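Local coordinates for N-acetylglucosamine-specific lectin (Saxidomus purpuratus, PDB 6A7T), which probably binds carbohydrates such as N-acetylglucosamine, as a C-type lectin whose sugar recognition does not depend on calcium, at residues D50-T53 / F54-Q58; S79-S82 / A83-Y86; H140-C143 / V144-K147. One frame throughout, in Å; residues are numbered along the deposited sequence.

In the fold
Read from the N terminus, the three contacts come in series along the chain, and none encloses or crosses another. Contact 1 closes successive turns within helix 48-57, which the C55-C152 disulfide ties to strand 148-154. Contact 2 closes the turn that leads from helix 68-78 into strand 86-94. Contact 3 closes the loop between strands 136-140 and 148-154, and so joins the two antiparallel sheets of the C-type lectin domain. Contacts 2 and 3 touch where Y86 OH lies 2.9 Å from K147 O, a weak hydrogen bond, whereas the nearest atoms of contacts 1 and 3 stay about 5 Å apart.

Contact 1 (D50-T53 / F54-Q58); sequences DSKT and FCESQ
K52 and E56, one helical turn apart on helix 48-57, form the salt bridge of this contact: K52 NZ lies 3.0 Å from E56 OE2 and meets that oxygen nearly along its C-O axis. The lysine chain runs out extended and bends only at its last torsion (chi4 -73°), which turns the ammonium group back toward the carboxylate. E56, with CG beside its own backbone N (chi1 -71°), leans over the preceding turn, and its CG comes to 3.3 Å from K52 O.

The backbone bonds are those of a regular alpha-helix. F54 N, C55 N, E56 N and S57 N donate to D50 O, S51 O, K52 O and T53 O respectively. The straightest is C55 N to S51 O, 2.9 Å at 167°. Toward the C-terminal end, S57 OG turns back to F54 O at 2.7 Å, in the carbonyl plane and on a lone pair. Q58 N reaches C55 O at 3.0 Å, while its bond to F54 O is weak, so at the last turn the i to i+4 pattern passes toward a 3-10-like i to i+3 bond.

Packing and a disulfide hold the side facing the sheet of strands 37-43, 148-154 and 61-62. C55 is joined to C152 by the disulfide, and its SG makes a close approach to the carbonyl oxygen S51 O, at 3.5 Å. Q58 CG lies over one face of the F54 ring, 3.7 Å above its plane and offset toward the rim. The F54 side chain touches L40, D42 and C152, and its ring takes part in a cation-pi contact with R46.

The chemistry is thus divided between two sides: an ion pair on the more exposed surface probably adds favourable electrostatics to the turn, while the disulfide and the aromatic contacts fasten the helix to strands 37-43 and 148-154.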
# COMPACT_ATOMS: atom_id res chain seq x y z
N ASP A 50 23.41 -11.77 6.69
CA ASP A 50 23.94 -10.71 5.83
C ASP A 50 22.84 -10.05 4.97
O ASP A 50 22.97 -8.86 4.68
CB ASP A 50 25.08 -11.18 4.93
CG ASP A 50 26.35 -11.41 5.72
OD1 ASP A 50 26.45 -10.92 6.87
OD2 ASP A 50 27.28 -12.05 5.14
N SER A 51 21.80 -10.80 4.65
CA SER A 51 20.62 -10.21 3.95
C SER A 51 19.89 -9.25 4.89
O SER A 51 19.42 -8.20 4.43
CB SER A 51 19.67 -11.29 3.43
OG SER A 51 20.35 -12.17 2.54
N LYS A 52 19.72 -9.64 6.15
CA LYS A 52 19.08 -8.76 7.13
C LYS A 52 19.84 -7.43 7.23
O LYS A 52 19.24 -6.35 7.17
CB LYS A 52 19.00 -9.47 8.47
CG LYS A 52 18.30 -8.73 9.60
CD LYS A 52 18.25 -9.58 10.83
CE LYS A 52 17.40 -8.97 11.89
NZ LYS A 52 18.11 -7.82 12.48
N THR A 53 21.16 -7.52 7.37
CA THR A 53 22.06 -6.38 7.40
C THR A 53 21.92 -5.52 6.15
O THR A 53 21.87 -4.26 6.21
CB THR A 53 23.51 -6.86 7.59
OG1 THR A 53 23.50 -7.46 8.88
CG2 THR A 53 24.49 -5.70 7.56
N PHE A 54 21.85 -6.17 5.01
CA PHE A 54 21.79 -5.48 3.76
C PHE A 54 20.50 -4.69 3.66
O PHE A 54 20.54 -3.52 3.32
CB PHE A 54 21.89 -6.43 2.57
CG PHE A 54 21.59 -5.74 1.28
CD1 PHE A 54 22.46 -4.77 0.79
CD2 PHE A 54 20.42 -5.99 0.59
CE1 PHE A 54 22.16 -4.10 -0.39
CE2 PHE A 54 20.12 -5.30 -0.58
CZ PHE A 54 21.01 -4.38 -1.09
N CYS A 55 19.36 -5.30 4.00
CA CYS A 55 18.12 -4.55 3.94
C CYS A 55 18.20 -3.34 4.88
O CYS A 55 17.73 -2.28 4.50
CB CYS A 55 16.92 -5.44 4.25
SG CYS A 55 16.62 -6.68 2.97
N GLU A 56 18.77 -3.49 6.10
CA GLU A 56 18.95 -2.38 7.04
C GLU A 56 19.75 -1.25 6.39
O GLU A 56 19.39 -0.05 6.56
CB GLU A 56 19.63 -2.88 8.31
CG GLU A 56 18.71 -3.75 9.17
CD GLU A 56 19.40 -4.57 10.27
OE1 GLU A 56 20.64 -4.44 10.45
OE2 GLU A 56 18.70 -5.33 10.92
N SER A 57 20.81 -1.61 5.65
CA SER A 57 21.69 -0.64 4.98
C SER A 57 20.89 0.17 3.95
O SER A 57 21.31 1.32 3.64
CB SER A 57 22.86 -1.33 4.34
OG SER A 57 22.57 -1.83 3.05
N GLN A 58 19.74 -0.36 3.47
CA GLN A 58 18.87 0.29 2.44
C GLN A 58 17.72 1.05 3.08
O GLN A 58 16.72 1.36 2.38
CB GLN A 58 18.39 -0.72 1.39
CG GLN A 58 19.55 -1.48 0.72
CD GLN A 58 20.53 -0.53 0.05
OE1 GLN A 58 21.68 -0.34 0.49
NE2 GLN A 58 20.02 0.16 -0.96

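Contact 2 (S79-S82 / A83-Y86); sequences SAQS and AFHY
Q81 uses both ends of its side-chain amide to close a turn onto the backbone of F84, in the loop of the C-type lectin domain that joins helix 68-78 to strand 86-94. The oxygen accepts and the nitrogen donates, so the amide and the F84 backbone form a two-bond ring.

F84 N donates to Q81 OE1 over 2.9 Å, with an N-H...O angle of 158°. It arrives in the carbonyl plane of the glutamine, on a lone pair. In return Q81 NE2 donates to F84 O, also at 2.9 Å and almost straight at 176°. F84 O is likewise met on a lone pair in its carbonyl plane, and it lies in the plane of the Q81 amide, so the pair of bonds fixes the amide's rotation and identifies which end is oxygen. A83 N is also close to OE1, at 3.0 Å.

NE2 has a second acceptor in I78 O, at the last residue of helix 68-78. One amide nitrogen therefore links the end of that helix to the turn that follows it. The folded shape of the side chain makes this possible: CG sits between the backbone N and the carbonyl carbon, and chi2 of 81° bends the chain again, bringing the amide alongside the segment 83-86.

The nonpolar part is the methyl of A83, which lies over one face of the F84 ring, offset toward its rim. Separately, a ring carbon makes a close approach to a backbone oxygen: H85 CE1 comes to 3.6 Å from S82 O.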
# COMPACT_ATOMS: atom_id res chain seq x y z
N SER A 79 7.71 -15.75 -8.87
CA SER A 79 7.27 -16.88 -9.74
C SER A 79 7.50 -16.55 -11.22
O SER A 79 7.48 -17.48 -12.06
CB SER A 79 5.85 -17.26 -9.49
OG SER A 79 4.97 -16.28 -10.02
N ALA A 80 7.73 -15.28 -11.55
CA ALA A 80 7.89 -14.84 -12.98
C ALA A 80 9.35 -15.00 -13.46
O ALA A 80 9.64 -14.67 -14.63
CB ALA A 80 7.45 -13.41 -13.14
N GLN A 81 10.28 -15.40 -12.59
CA GLN A 81 11.65 -15.70 -12.94
C GLN A 81 11.90 -17.17 -12.59
O GLN A 81 11.07 -17.82 -11.87
CB GLN A 81 12.66 -14.76 -12.28
CG GLN A 81 12.66 -14.77 -10.75
CD GLN A 81 13.43 -15.94 -10.20
OE1 GLN A 81 14.61 -16.11 -10.47
NE2 GLN A 81 12.78 -16.74 -9.38
N SER A 82 13.02 -17.72 -13.09
CA SER A 82 13.39 -19.12 -12.79
C SER A 82 14.90 -19.29 -12.52
O SER A 82 15.35 -20.41 -12.43
CB SER A 82 12.93 -20.05 -13.89
OG SER A 82 13.59 -19.70 -15.10
N ALA A 83 15.66 -18.22 -12.34
CA ALA A 83 17.08 -18.33 -11.95
C ALA A 83 17.20 -18.79 -10.49
O ALA A 83 18.10 -19.53 -10.13
CB ALA A 83 17.79 -17.02 -12.10
N PHE A 84 16.30 -18.28 -9.65
CA PHE A 84 16.37 -18.53 -8.21
C PHE A 84 15.17 -19.34 -7.75
O PHE A 84 14.04 -19.08 -8.16
CB PHE A 84 16.39 -17.20 -7.44
CG PHE A 84 17.59 -16.36 -7.76
CD1 PHE A 84 18.86 -16.77 -7.39
CD2 PHE A 84 17.46 -15.20 -8.49
CE1 PHE A 84 19.97 -16.01 -7.69
CE2 PHE A 84 18.57 -14.47 -8.84
CZ PHE A 84 19.83 -14.87 -8.44
N HIS A 85 15.41 -20.28 -6.81
CA HIS A 85 14.36 -21.16 -6.30
C HIS A 85 14.00 -20.83 -4.85
O HIS A 85 13.12 -21.44 -4.30
CB HIS A 85 14.78 -22.65 -6.43
CG HIS A 85 15.31 -22.98 -7.79
ND1 HIS A 85 14.59 -22.71 -8.96
CD2 HIS A 85 16.48 -23.53 -8.20
CE1 HIS A 85 15.30 -23.06 -10.01
NE2 HIS A 85 16.46 -23.60 -9.58
N TYR A 86 14.72 -19.90 -4.22
CA TYR A 86 14.35 -19.44 -2.87
C TYR A 86 14.85 -18.01 -2.69
O TYR A 86 15.81 -17.60 -3.32
CB TYR A 86 14.92 -20.33 -1.77
CG TYR A 86 16.42 -20.31 -1.59
CD1 TYR A 86 17.28 -21.07 -2.37
CD2 TYR A 86 16.99 -19.57 -0.57
CE1 TYR A 86 18.66 -21.03 -2.18
CE2 TYR A 86 18.35 -19.53 -0.37
CZ TYR A 86 19.20 -20.27 -1.17
OH TYR A 86 20.55 -20.17 -0.90

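Contact 3 (H140-C143 / V144-K147); sequences HQDC and VNTK
T146 OG1 is gripped from two sides, by H140 and by D142. It donates to D142 OD2 at 2.7 Å and accepts from H140 NE2 at 2.8 Å, so the direction of both bonds is set. The imidazole presents its edge to the hydroxyl, which lies 15° out of the ring plane, whereas OD2 is met from above the carboxylate plane. With CG anti to the backbone N in H140 (chi1 -176°), the ring extends toward the threonine, which comes from the opposite direction.

The other carboxylate oxygen, D142 OD1, takes two backbone N-H groups: N145 N at 2.9 Å and 173°, and V144 N at 3.0 Å. Both reach it from the same face of its plane. D142 OD1 with V144 N forms an Asx turn, and the further bond from N145 N (i+3) holds the same oxygen. Water 1 spans the backbone as well, donating to D142 O and T146 O.

H140 belongs to the N-acetyl-D-glucosamine site, which holds no sugar here, and the bond to T146 probably helps to hold its ring orientation. The loop leaves strand 136-140 and leads to strand 148-154; the C143-C124 disulfide ties it to strand 124-130, and C143 bonds through its backbone to E49 of helix 48-57.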
# COMPACT_ATOMS: atom_id res chain seq x y z
N HIS A 140 14.99 -22.94 7.11
CA HIS A 140 16.31 -23.39 6.83
C HIS A 140 17.14 -23.14 8.10
O HIS A 140 17.08 -22.06 8.67
CB HIS A 140 16.95 -22.64 5.64
CG HIS A 140 18.30 -23.15 5.25
ND1 HIS A 140 18.46 -24.38 4.61
CD2 HIS A 140 19.54 -22.61 5.29
CE1 HIS A 140 19.73 -24.56 4.31
NE2 HIS A 140 20.42 -23.50 4.74
N GLN A 141 17.93 -24.14 8.51
CA GLN A 141 18.55 -24.06 9.84
C GLN A 141 19.95 -23.41 9.79
O GLN A 141 20.58 -23.22 10.84
CB GLN A 141 18.48 -25.46 10.46
CG GLN A 141 17.18 -25.67 11.23
CD GLN A 141 15.93 -25.77 10.38
OE1 GLN A 141 15.95 -26.35 9.30
NE2 GLN A 141 14.82 -25.27 10.87
N ASP A 142 20.45 -23.00 8.63
CA ASP A 142 21.67 -22.27 8.57
C ASP A 142 21.41 -20.81 8.16
O ASP A 142 21.26 -20.51 6.99
CB ASP A 142 22.66 -22.89 7.59
CG ASP A 142 23.89 -22.05 7.36
OD1 ASP A 142 24.22 -21.16 8.22
OD2 ASP A 142 24.50 -22.25 6.29
N CYS A 143 21.40 -19.95 9.16
CA CYS A 143 21.02 -18.52 8.98
C CYS A 143 22.24 -17.67 8.66
O CYS A 143 22.11 -16.43 8.55
CB CYS A 143 20.28 -18.02 10.20
SG CYS A 143 18.71 -18.90 10.40
N VAL A 144 23.41 -18.29 8.45
CA VAL A 144 24.63 -17.58 8.26
C VAL A 144 25.24 -17.85 6.88
O VAL A 144 25.60 -16.94 6.16
CB VAL A 144 25.62 -17.85 9.41
CG1 VAL A 144 26.90 -17.07 9.23
CG2 VAL A 144 24.99 -17.54 10.77
N ASN A 145 25.45 -19.14 6.56
CA ASN A 145 26.34 -19.49 5.47
C ASN A 145 25.63 -20.06 4.24
O ASN A 145 26.31 -20.65 3.36
CB ASN A 145 27.39 -20.49 5.99
CG ASN A 145 28.29 -19.83 7.02
OD1 ASN A 145 28.38 -20.32 8.16
ND2 ASN A 145 28.88 -18.71 6.67
N THR A 146 24.31 -19.93 4.13
CA THR A 146 23.59 -20.34 2.94
C THR A 146 23.16 -19.09 2.18
O THR A 146 22.35 -18.31 2.67
CB THR A 146 22.41 -21.24 3.29
OG1 THR A 146 22.89 -22.33 4.08
CG2 THR A 146 21.66 -21.70 2.05
N LYS A 147 23.73 -18.93 0.99
CA LYS A 147 23.73 -17.62 0.32
C LYS A 147 22.63 -17.64 -0.74
O LYS A 147 22.73 -18.42 -1.64
CB LYS A 147 25.07 -17.30 -0.35
CG LYS A 147 26.21 -17.00 0.61
CD LYS A 147 27.48 -16.57 -0.12
CE LYS A 147 28.67 -16.45 0.79
NZ LYS A 147 29.90 -16.22 0.00
O HOH W 1 22.07 -18.32 5.38